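Local structure of 6-carboxyhexanoate--CoA ligase (Aquifex aeolicus, 5TV6) at residues 5-10 with 135-140; 11-16 with 42-47; 74-79 with 200-205. The protein is a ligase of the BioW family, a single mixed alpha/beta chain modelled here with pimelic acid bound. All blocks are in the same frame, centred on the assembly; numbering follows the deposited sequence.

Contacts 1 and 2 share strand 3-12, the middle strand of a three-stranded antiparallel sheet. Contact 1 reaches from it to the loop leading into strand 139-141, whereas contact 2 lies further along the strand, where it pairs with the start of strand 45-52. Their centres are about 17 Å apart, and a probable hydrogen bond joins R9 O to N47 N at 2.9 Å. Contact 3 lies on the six-stranded sheet, with its centre about 28 Å from that of contact 1 and about 33 Å from that of contact 2. There R201 binds pimelic acid directly; the side chain of R135 in contact 1 is about 12 Å from the same ligand.

Contact 1. Residues 5-10 with 135-140; sequences SVRMRA and RTIHFD
R7 dominates this surface contact by reaching across from its strand to R135, I137 and H138. The charged part is a meeting of two arginines: R7 NH2 lies 3.2 Å from R135 NH2, edge to edge, with the guanidinium planes nearly coplanar (12° apart). Both nitrogens are donors, so the approach is not a hydrogen bond, and the like charges would probably disfavour it on their own. The carboxylate residue E21, whose side chain touches R7, may offset part of that cost.

The apolar part is supplied by I137. Its CD1 sits over one face of the R7 guanidinium, 4.0 Å from CZ and towards the rim of the group. A bend at chi3 of R7 (70°) turns the guanidinium into this position. H138 adds its CE1 against R7 CD at 4.0 Å, with ring and guanidinium steeply inclined to each other (73°).

The polar part centres on S5 and H138. S5 OG stands at the edge of the imidazole, 3.7 Å from ND1, but its hydrogen bond goes to E21 OE2. The other oxygen of E21 bonds H138 N, so one carboxylate ties both segments together.

Strand 15-25, which carries E21, flanks segment 5-10; on the other side of the contact, T136 and F139 rest against helix 158-172.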
loop_
_atom_site.group_PDB
_atom_site.type_symbol
_atom_site.label_atom_id
_atom_site.label_comp_id
_atom_site.label_asym_id
_atom_site.label_seq_id
_atom_site.Cartn_x
_atom_site.Cartn_y
_atom_site.Cartn_z
ATOM N N SER A 5 15.027 -1.291 11.788
ATOM C CA SER A 5 14.355 -1.361 10.503
ATOM C C SER A 5 15.198 -2.187 9.534
ATOM O O SER A 5 16.387 -1.907 9.353
ATOM C CB SER A 5 14.135 0.052 9.963
ATOM O OG SER A 5 13.885 0.044 8.577
ATOM N N VAL A 6 14.584 -3.204 8.928
ATOM C CA VAL A 6 15.227 -4.068 7.941
ATOM C C VAL A 6 14.513 -3.884 6.607
ATOM O O VAL A 6 13.340 -4.259 6.470
ATOM C CB VAL A 6 15.190 -5.548 8.352
ATOM C CG1 VAL A 6 15.997 -6.395 7.347
ATOM C CG2 VAL A 6 15.668 -5.744 9.800
ATOM N N ARG A 7 15.225 -3.341 5.617
ATOM C CA ARG A 7 14.651 -3.033 4.311
ATOM C C ARG A 7 15.400 -3.773 3.217
ATOM O O ARG A 7 16.591 -3.531 3.003
ATOM C CB ARG A 7 14.676 -1.531 4.049
ATOM C CG ARG A 7 13.693 -0.802 4.913
ATOM C CD ARG A 7 13.808 0.669 4.699
ATOM N NE ARG A 7 13.321 1.084 3.390
ATOM C CZ ARG A 7 13.700 2.215 2.806
ATOM N NH1 ARG A 7 14.575 3.009 3.427
ATOM N NH2 ARG A 7 13.217 2.546 1.612
HETATM N N MSE A 8 14.685 -4.643 2.511
HETATM C CA MSE A 8 15.240 -5.485 1.477
HETATM C C MSE A 8 14.652 -5.108 0.127
HETATM O O MSE A 8 13.452 -4.872 0.015
HETATM C CB MSE A 8 14.960 -6.958 1.798
HETATM C CG MSE A 8 15.470 -7.967 0.780
HETATM SE SE MSE A 8 14.381 -8.135 -0.885
HETATM C CE MSE A 8 12.893 -9.195 -0.136
ATOM N N ARG A 9 15.499 -5.060 -0.901
ATOM C CA ARG A 9 15.052 -4.961 -2.284
ATOM C C ARG A 9 15.903 -5.899 -3.140
ATOM O O ARG A 9 17.087 -6.118 -2.860
ATOM C CB ARG A 9 15.126 -3.522 -2.803
ATOM C CG ARG A 9 16.520 -3.068 -3.091
ATOM C CD ARG A 9 16.565 -1.773 -3.879
ATOM N NE ARG A 9 17.948 -1.339 -4.046
ATOM C CZ ARG A 9 18.612 -0.680 -3.103
ATOM N NH1 ARG A 9 17.997 -0.390 -1.959
ATOM N NH2 ARG A 9 19.877 -0.315 -3.294
ATOM N N ALA A 10 15.287 -6.486 -4.168
ATOM C CA ALA A 10 15.965 -7.455 -5.020
ATOM C C ALA A 10 15.595 -7.219 -6.477
ATOM O O ALA A 10 14.531 -6.683 -6.790
ATOM C CB ALA A 10 15.621 -8.886 -4.617
ATOM N N ARG A 135 6.564 6.665 -1.804
ATOM C CA ARG A 135 6.629 5.324 -1.231
ATOM C C ARG A 135 6.489 5.449 0.278
ATOM O O ARG A 135 7.348 6.039 0.940
ATOM C CB ARG A 135 7.929 4.613 -1.595
ATOM C CG ARG A 135 8.139 4.365 -3.092
ATOM C CD ARG A 135 9.428 3.573 -3.347
ATOM N NE ARG A 135 10.544 4.157 -2.606
ATOM C CZ ARG A 135 11.141 3.575 -1.568
ATOM N NH1 ARG A 135 10.741 2.370 -1.166
ATOM N NH2 ARG A 135 12.138 4.192 -0.933
ATOM N N THR A 136 5.397 4.914 0.815
ATOM C CA THR A 136 5.225 4.832 2.259
ATOM C C THR A 136 6.105 3.726 2.824
ATOM O O THR A 136 6.127 2.616 2.290
ATOM C CB THR A 136 3.769 4.548 2.582
ATOM O OG1 THR A 136 2.950 5.462 1.844
ATOM C CG2 THR A 136 3.506 4.678 4.080
ATOM N N ILE A 137 6.839 4.023 3.895
ATOM C CA ILE A 137 7.825 3.109 4.461
ATOM C C ILE A 137 7.821 3.251 5.980
ATOM O O ILE A 137 7.083 4.059 6.551
ATOM C CB ILE A 137 9.245 3.362 3.910
ATOM C CG1 ILE A 137 9.690 4.786 4.224
ATOM C CG2 ILE A 137 9.312 3.139 2.409
ATOM C CD1 ILE A 137 11.191 4.957 4.190
ATOM N N HIS A 138 8.669 2.453 6.630
ATOM C CA HIS A 138 8.917 2.538 8.071
ATOM C C HIS A 138 7.657 2.254 8.875
ATOM O O HIS A 138 7.292 2.999 9.785
ATOM C CB HIS A 138 9.518 3.889 8.464
ATOM C CG HIS A 138 10.910 4.092 7.958
ATOM N ND1 HIS A 138 11.837 3.072 7.911
ATOM C CD2 HIS A 138 11.528 5.188 7.462
ATOM C CE1 HIS A 138 12.969 3.533 7.410
ATOM N NE2 HIS A 138 12.808 4.814 7.128
ATOM N N PHE A 139 7.014 1.138 8.551
ATOM C CA PHE A 139 5.848 0.656 9.269
ATOM C C PHE A 139 5.930 -0.856 9.305
ATOM O O PHE A 139 6.607 -1.468 8.474
ATOM C CB PHE A 139 4.542 1.083 8.594
ATOM C CG PHE A 139 4.338 0.464 7.240
ATOM C CD1 PHE A 139 4.805 1.102 6.092
ATOM C CD2 PHE A 139 3.681 -0.759 7.112
ATOM C CE1 PHE A 139 4.623 0.535 4.835
ATOM C CE2 PHE A 139 3.496 -1.334 5.866
ATOM C CZ PHE A 139 3.970 -0.684 4.722
ATOM N N ASP A 140 5.205 -1.459 10.245
ATOM C CA ASP A 140 5.188 -2.916 10.363
ATOM C C ASP A 140 4.157 -3.305 11.406
ATOM O O ASP A 140 3.759 -2.492 12.241
ATOM C CB ASP A 140 6.567 -3.478 10.749
ATOM C CG ASP A 140 6.692 -4.975 10.484
ATOM O OD1 ASP A 140 5.731 -5.577 9.940
ATOM O OD2 ASP A 140 7.770 -5.545 10.801
#

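Contact 2. Residues 11-16 with 42-47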
loop_
_atom_site.group_PDB
_atom_site.type_symbol
_atom_site.label_atom_id
_atom_site.label_comp_id
_atom_site.label_asym_id
_atom_site.label_seq_id
_atom_site.Cartn_x
_atom_site.Cartn_y
_atom_site.Cartn_z
ATOM N N GLN A 11 16.485 -7.625 -7.372
ATOM C CA GLN A 11 16.290 -7.445 -8.803
ATOM C C GLN A 11 16.674 -8.710 -9.545
ATOM O O GLN A 11 17.462 -9.523 -9.063
ATOM C CB GLN A 11 17.144 -6.324 -9.377
ATOM C CG GLN A 11 16.994 -4.969 -8.782
ATOM C CD GLN A 11 18.041 -4.050 -9.368
ATOM O OE1 GLN A 11 19.066 -4.518 -9.890
ATOM N NE2 GLN A 11 17.781 -2.747 -9.326
ATOM N N LYS A 12 16.139 -8.841 -10.753
ATOM C CA LYS A 12 16.656 -9.782 -11.732
ATOM C C LYS A 12 16.707 -9.066 -13.076
ATOM O O LYS A 12 15.723 -8.438 -13.485
ATOM C CB LYS A 12 15.811 -11.055 -11.803
ATOM C CG LYS A 12 16.312 -12.059 -12.817
ATOM C CD LYS A 12 16.726 -13.363 -12.162
ATOM C CE LYS A 12 17.481 -14.253 -13.138
ATOM N NZ LYS A 12 18.795 -13.642 -13.554
ATOM N N ASN A 13 17.866 -9.130 -13.731
ATOM C CA ASN A 13 18.110 -8.448 -15.000
ATOM C C ASN A 13 17.686 -6.985 -14.933
ATOM O O ASN A 13 16.929 -6.491 -15.767
ATOM C CB ASN A 13 17.415 -9.177 -16.143
ATOM C CG ASN A 13 17.982 -10.548 -16.353
ATOM O OD1 ASN A 13 19.181 -10.748 -16.207
ATOM N ND2 ASN A 13 17.125 -11.511 -16.657
ATOM N N GLY A 14 18.182 -6.292 -13.910
ATOM C CA GLY A 14 17.901 -4.885 -13.727
ATOM C C GLY A 14 16.483 -4.529 -13.335
ATOM O O GLY A 14 16.222 -3.351 -13.060
ATOM N N LYS A 15 15.554 -5.485 -13.290
ATOM C CA LYS A 15 14.167 -5.176 -12.963
ATOM C C LYS A 15 13.821 -5.625 -11.542
ATOM O O LYS A 15 14.171 -6.731 -11.114
ATOM C CB LYS A 15 13.202 -5.821 -13.968
ATOM C CG LYS A 15 13.505 -5.513 -15.441
ATOM C CD LYS A 15 13.270 -4.049 -15.809
ATOM C CE LYS A 15 14.340 -3.569 -16.808
ATOM N NZ LYS A 15 14.097 -2.219 -17.417
ATOM N N HIS A 16 13.119 -4.752 -10.823
ATOM C CA HIS A 16 12.710 -5.027 -9.458
ATOM C C HIS A 16 11.820 -6.262 -9.408
ATOM O O HIS A 16 10.869 -6.380 -10.183
ATOM C CB HIS A 16 11.983 -3.805 -8.906
ATOM C CG HIS A 16 11.512 -3.967 -7.496
ATOM N ND1 HIS A 16 12.282 -3.616 -6.408
ATOM C CD2 HIS A 16 10.350 -4.452 -6.998
ATOM C CE1 HIS A 16 11.612 -3.877 -5.299
ATOM N NE2 HIS A 16 10.438 -4.385 -5.630
ATOM N N GLU A 42 13.964 -15.844 -7.136
ATOM C CA GLU A 42 15.224 -15.780 -7.856
ATOM C C GLU A 42 15.631 -14.320 -7.932
ATOM O O GLU A 42 14.777 -13.435 -8.028
ATOM C CB GLU A 42 15.088 -16.343 -9.275
ATOM C CG GLU A 42 13.746 -15.988 -9.916
ATOM C CD GLU A 42 13.675 -16.292 -11.409
ATOM O OE1 GLU A 42 14.201 -15.487 -12.220
ATOM O OE2 GLU A 42 13.080 -17.335 -11.768
ATOM N N PHE A 43 16.935 -14.066 -7.911
ATOM C CA PHE A 43 17.387 -12.689 -8.035
ATOM C C PHE A 43 18.844 -12.677 -8.468
ATOM O O PHE A 43 19.583 -13.643 -8.266
ATOM C CB PHE A 43 17.200 -11.914 -6.719
ATOM C CG PHE A 43 17.919 -12.531 -5.552
ATOM C CD1 PHE A 43 17.311 -13.520 -4.782
ATOM C CD2 PHE A 43 19.207 -12.143 -5.232
ATOM C CE1 PHE A 43 17.979 -14.098 -3.698
ATOM C CE2 PHE A 43 19.875 -12.722 -4.156
ATOM C CZ PHE A 43 19.259 -13.699 -3.395
ATOM N N ASP A 44 19.225 -11.568 -9.103
ATOM C CA ASP A 44 20.593 -11.238 -9.501
ATOM C C ASP A 44 21.320 -10.506 -8.403
ATOM O O ASP A 44 22.540 -10.640 -8.255
ATOM C CB ASP A 44 20.597 -10.285 -10.714
ATOM C CG ASP A 44 20.367 -10.981 -12.004
ATOM O OD1 ASP A 44 20.084 -10.291 -13.003
ATOM O OD2 ASP A 44 20.483 -12.221 -12.025
ATOM N N PHE A 45 20.584 -9.677 -7.684
ATOM C CA PHE A 45 21.158 -8.658 -6.834
ATOM C C PHE A 45 20.164 -8.396 -5.720
ATOM O O PHE A 45 18.953 -8.393 -5.951
ATOM C CB PHE A 45 21.445 -7.368 -7.606
ATOM C CG PHE A 45 21.799 -6.210 -6.726
ATOM C CD1 PHE A 45 23.118 -5.998 -6.332
ATOM C CD2 PHE A 45 20.813 -5.339 -6.268
ATOM C CE1 PHE A 45 23.452 -4.920 -5.502
ATOM C CE2 PHE A 45 21.136 -4.261 -5.436
ATOM C CZ PHE A 45 22.455 -4.050 -5.058
HETATM N N MSE A 46 20.679 -8.186 -4.524
HETATM C CA MSE A 46 19.832 -7.876 -3.410
HETATM C C MSE A 46 20.562 -6.918 -2.508
HETATM O O MSE A 46 21.774 -7.080 -2.278
HETATM C CB MSE A 46 19.451 -9.145 -2.656
HETATM C CG MSE A 46 18.524 -8.879 -1.454
HETATM SE SE MSE A 46 18.290 -10.454 -0.286
HETATM C CE MSE A 46 17.179 -11.596 -1.426
ATOM N N ASN A 47 19.843 -5.923 -1.993
ATOM C CA ASN A 47 20.364 -5.057 -0.947
ATOM C C ASN A 47 19.503 -5.154 0.302
ATOM O O ASN A 47 18.279 -5.056 0.224
ATOM C CB ASN A 47 20.439 -3.612 -1.407
ATOM C CG ASN A 47 21.419 -2.831 -0.593
ATOM O OD1 ASN A 47 22.622 -2.839 -0.875
ATOM N ND2 ASN A 47 20.932 -2.195 0.462
#
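K12 and D44 are brought together by a kinked lysine chain: CG of K12 is anti to the backbone N (chi1 180°), and bends at chi2 (118°) and again at chi4 (65°) bring the amine across to the aspartate. K12 NZ and D44 OD2 form a salt bridge of 2.7 Å, with the amine on the syn side of the oxygen but well out of the carboxylate plane. The two side chains cross at about a right angle.

The other carboxylate oxygen of D44 serves the backbone. N13 N donates to OD1 at 2.6 Å and reaches it from above the carboxylate plane. D44 is thus held at both oxygens, one by a side chain and one by the main chain, which limits its rotation. E42 approaches the lysine chain through OE1, 3.3 Å from K12 CD; its opposite charge is near NZ without touching it.

Main-chain bonds join the strands themselves. Q11 and F45 make an antiparallel hydrogen-bonded pair, with Q11 N donating to F45 O at 2.9 Å. Q11 O accepts from D44 N at 2.7 Å and more weakly from F45 N at 3.4 Å. D44 and F45 both face Q11, a classic beta bulge. Q11 and F45 project from the same face of the sheet, side by side, with Q11 OE1 4.1 Å from F45 CD2.

Beyond K12 the chain reverses in a type I' turn, K12 to K15, with N13 and G14 at its corner, joining strand 3-12 to strand 15-25. Strand 45-52 continues from the bulge along strand 3-12, on the side away from strand 15-25, while F43 packs back on A10.

Contact 3. Residues 74-79 with 200-205; sequences EEAREF and VRITPL. With PML (pimelic acid), chain C.
A helix lying on a beta-sheet defines this contact, in the alpha/beta part of the fold: the 74-79 part of helix 73-85 runs nearly antiparallel to residues 200-203 of strand 198-203 (160° and 8.4 Å between the segment axes). V200 and I202 point from the strand towards the helix, whereas R201 and T203 point away from it. One strand therefore supplies apolar side chains to the helix layer and an arginine to the ligand.

On the helix side, A76 CB meets I202 CG2 at 3.7 Å. F79, with CG anti to its backbone N, turns the CD2-CE2 side of its ring to the strand: CD2 touches I202 CD1 at 3.8 Å, I202 CG1 lies in the ring plane at its edge, and CE2 reaches V200 CG1. The rings of Y68 and F70 also meet F79. Where the strand ends, L205 turns CD2 in against the helix, at A76 and at R77 CG.

On the opposite side of the strand, R201 grips one carboxylate of pimelic acid side-on with two nitrogens. NE donates to O71 and NH2 to O72, both at 3.1 Å and both nearly straight, so that each oxygen receives its own N-H. A bend at chi3 (61°) swings the guanidinium round to the ligand. NH1 bonds T67 OG1, a second-shell partner that would fix the rotation of the group. Y187, Y199, T160, R159 and S182 also hydrogen-bond the ligand.

R77 ties the helix to the loop just after the strand. Its chain extends from CG to NE and holds a single backbone oxygen, L205 O, with two nitrogens. Both bonds are bent, as two N-H groups share one oxygen: NE at 2.7 Å, well above the carbonyl plane (40°), and NH2 at 2.9 Å, nearer to that plane.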
loop_
_atom_site.group_PDB
_atom_site.type_symbol
_atom_site.label_atom_id
_atom_site.label_comp_id
_atom_site.label_asym_id
_atom_site.label_seq_id
_atom_site.Cartn_x
_atom_site.Cartn_y
_atom_site.Cartn_z
ATOM N N GLU A 74 -15.538 -3.397 -14.624
ATOM C CA GLU A 74 -16.362 -2.189 -14.690
ATOM C C GLU A 74 -17.288 -2.101 -13.487
ATOM O O GLU A 74 -17.340 -1.070 -12.801
ATOM C CB GLU A 74 -17.168 -2.158 -15.995
ATOM C CG GLU A 74 -16.319 -2.179 -17.271
ATOM C CD GLU A 74 -15.725 -3.555 -17.565
ATOM O OE1 GLU A 74 -16.490 -4.547 -17.527
ATOM O OE2 GLU A 74 -14.491 -3.650 -17.808
ATOM N N GLU A 75 -18.019 -3.187 -13.207
ATOM C CA GLU A 75 -18.837 -3.241 -12.000
ATOM C C GLU A 75 -18.003 -2.960 -10.760
ATOM O O GLU A 75 -18.401 -2.181 -9.885
ATOM C CB GLU A 75 -19.507 -4.609 -11.880
ATOM C CG GLU A 75 -21.011 -4.583 -12.007
ATOM C CD GLU A 75 -21.668 -5.708 -11.236
ATOM O OE1 GLU A 75 -22.513 -5.405 -10.358
ATOM O OE2 GLU A 75 -21.334 -6.887 -11.512
ATOM N N ALA A 76 -16.830 -3.588 -10.677
ATOM C CA ALA A 76 -15.992 -3.436 -9.497
ATOM C C ALA A 76 -15.491 -2.003 -9.348
ATOM O O ALA A 76 -15.513 -1.434 -8.246
ATOM C CB ALA A 76 -14.831 -4.415 -9.583
ATOM N N ARG A 77 -15.034 -1.399 -10.454
ATOM C CA ARG A 77 -14.483 -0.049 -10.377
ATOM C C ARG A 77 -15.571 0.966 -10.070
ATOM O O ARG A 77 -15.341 1.923 -9.317
ATOM C CB ARG A 77 -13.750 0.299 -11.671
ATOM C CG ARG A 77 -12.416 -0.415 -11.787
ATOM C CD ARG A 77 -11.840 -0.341 -13.187
ATOM N NE ARG A 77 -10.644 -1.170 -13.336
ATOM C CZ ARG A 77 -10.066 -1.438 -14.505
ATOM N NH1 ARG A 77 -10.575 -0.940 -15.627
ATOM N NH2 ARG A 77 -8.986 -2.206 -14.560
ATOM N N GLU A 78 -16.776 0.756 -10.612
ATOM C CA GLU A 78 -17.886 1.641 -10.272
ATOM C C GLU A 78 -18.206 1.562 -8.790
ATOM O O GLU A 78 -18.504 2.582 -8.152
ATOM C CB GLU A 78 -19.112 1.299 -11.114
ATOM C CG GLU A 78 -18.849 1.419 -12.618
ATOM C CD GLU A 78 -19.954 2.145 -13.376
ATOM O OE1 GLU A 78 -20.053 3.383 -13.234
ATOM O OE2 GLU A 78 -20.704 1.470 -14.116
ATOM N N PHE A 79 -18.132 0.355 -8.220
ATOM C CA PHE A 79 -18.385 0.212 -6.793
ATOM C C PHE A 79 -17.290 0.873 -5.967
ATOM O O PHE A 79 -17.574 1.428 -4.901
ATOM C CB PHE A 79 -18.532 -1.268 -6.427
ATOM C CG PHE A 79 -18.644 -1.509 -4.959
ATOM C CD1 PHE A 79 -19.799 -1.176 -4.274
ATOM C CD2 PHE A 79 -17.593 -2.072 -4.256
ATOM C CE1 PHE A 79 -19.909 -1.401 -2.905
ATOM C CE2 PHE A 79 -17.686 -2.299 -2.901
ATOM C CZ PHE A 79 -18.851 -1.963 -2.216
ATOM N N VAL A 200 -12.015 -1.891 2.360
ATOM C CA VAL A 200 -13.045 -2.480 1.501
ATOM C C VAL A 200 -12.349 -3.232 0.373
ATOM O O VAL A 200 -11.939 -2.628 -0.625
ATOM C CB VAL A 200 -14.003 -1.415 0.950
ATOM C CG1 VAL A 200 -15.092 -2.062 0.120
ATOM C CG2 VAL A 200 -14.615 -0.606 2.075
ATOM N N ARG A 201 -12.227 -4.556 0.509
ATOM C CA ARG A 201 -11.620 -5.364 -0.544
ATOM C C ARG A 201 -12.635 -5.556 -1.666
ATOM O O ARG A 201 -13.809 -5.838 -1.409
ATOM C CB ARG A 201 -11.140 -6.716 -0.004
ATOM C CG ARG A 201 -10.340 -6.610 1.288
ATOM C CD ARG A 201 -10.024 -7.971 1.970
ATOM N NE ARG A 201 -9.231 -8.867 1.126
ATOM C CZ ARG A 201 -9.676 -10.011 0.593
ATOM N NH1 ARG A 201 -10.923 -10.440 0.825
ATOM N NH2 ARG A 201 -8.865 -10.741 -0.169
ATOM N N ILE A 202 -12.184 -5.372 -2.908
ATOM C CA ILE A 202 -13.019 -5.439 -4.103
ATOM C C ILE A 202 -12.330 -6.354 -5.105
ATOM O O ILE A 202 -11.129 -6.204 -5.347
ATOM C CB ILE A 202 -13.231 -4.041 -4.713
ATOM C CG1 ILE A 202 -13.778 -3.088 -3.656
ATOM C CG2 ILE A 202 -14.096 -4.113 -5.970
ATOM C CD1 ILE A 202 -13.798 -1.674 -4.114
ATOM N N THR A 203 -13.077 -7.301 -5.681
ATOM C CA THR A 203 -12.489 -8.210 -6.671
ATOM C C THR A 203 -13.257 -8.023 -7.959
ATOM O O THR A 203 -14.430 -7.630 -7.903
ATOM C CB THR A 203 -12.473 -9.679 -6.210
ATOM O OG1 THR A 203 -11.895 -9.730 -4.905
ATOM C CG2 THR A 203 -11.595 -10.530 -7.124
ATOM N N PRO A 204 -12.654 -8.495 -9.072
ATOM C CA PRO A 204 -12.000 -8.001 -10.297
ATOM C C PRO A 204 -11.909 -6.482 -10.403
ATOM O O PRO A 204 -12.780 -5.880 -11.001
ATOM C CB PRO A 204 -12.868 -8.576 -11.416
ATOM C CG PRO A 204 -14.185 -8.733 -10.785
ATOM C CD PRO A 204 -13.777 -9.358 -9.481
ATOM N N LEU A 205 -10.868 -5.874 -9.837
ATOM C CA LEU A 205 -10.597 -4.472 -10.127
ATOM C C LEU A 205 -9.831 -4.286 -11.434
ATOM O O LEU A 205 -9.573 -3.144 -11.832
ATOM C CB LEU A 205 -9.833 -3.828 -8.972
ATOM C CG LEU A 205 -10.759 -3.270 -7.904
ATOM C CD1 LEU A 205 -9.987 -2.725 -6.717
ATOM C CD2 LEU A 205 -11.652 -2.197 -8.514
HETATM C C1 PML C . -0.649 -5.174 -3.984
HETATM O O11 PML C . -0.171 -4.106 -4.462
HETATM O O12 PML C . -0.159 -6.306 -4.293
HETATM C C2 PML C . -1.842 -5.087 -3.035
HETATM C C3 PML C . -2.936 -6.038 -3.502
HETATM C C4 PML C . -4.292 -5.693 -2.917
HETATM C C5 PML C . -4.527 -6.427 -1.608
HETATM C C6 PML C . -5.992 -6.831 -1.551
HETATM C C7 PML C . -6.249 -7.891 -0.483
HETATM O O71 PML C . -6.450 -7.511 0.696
HETATM O O72 PML C . -6.265 -9.117 -0.782
#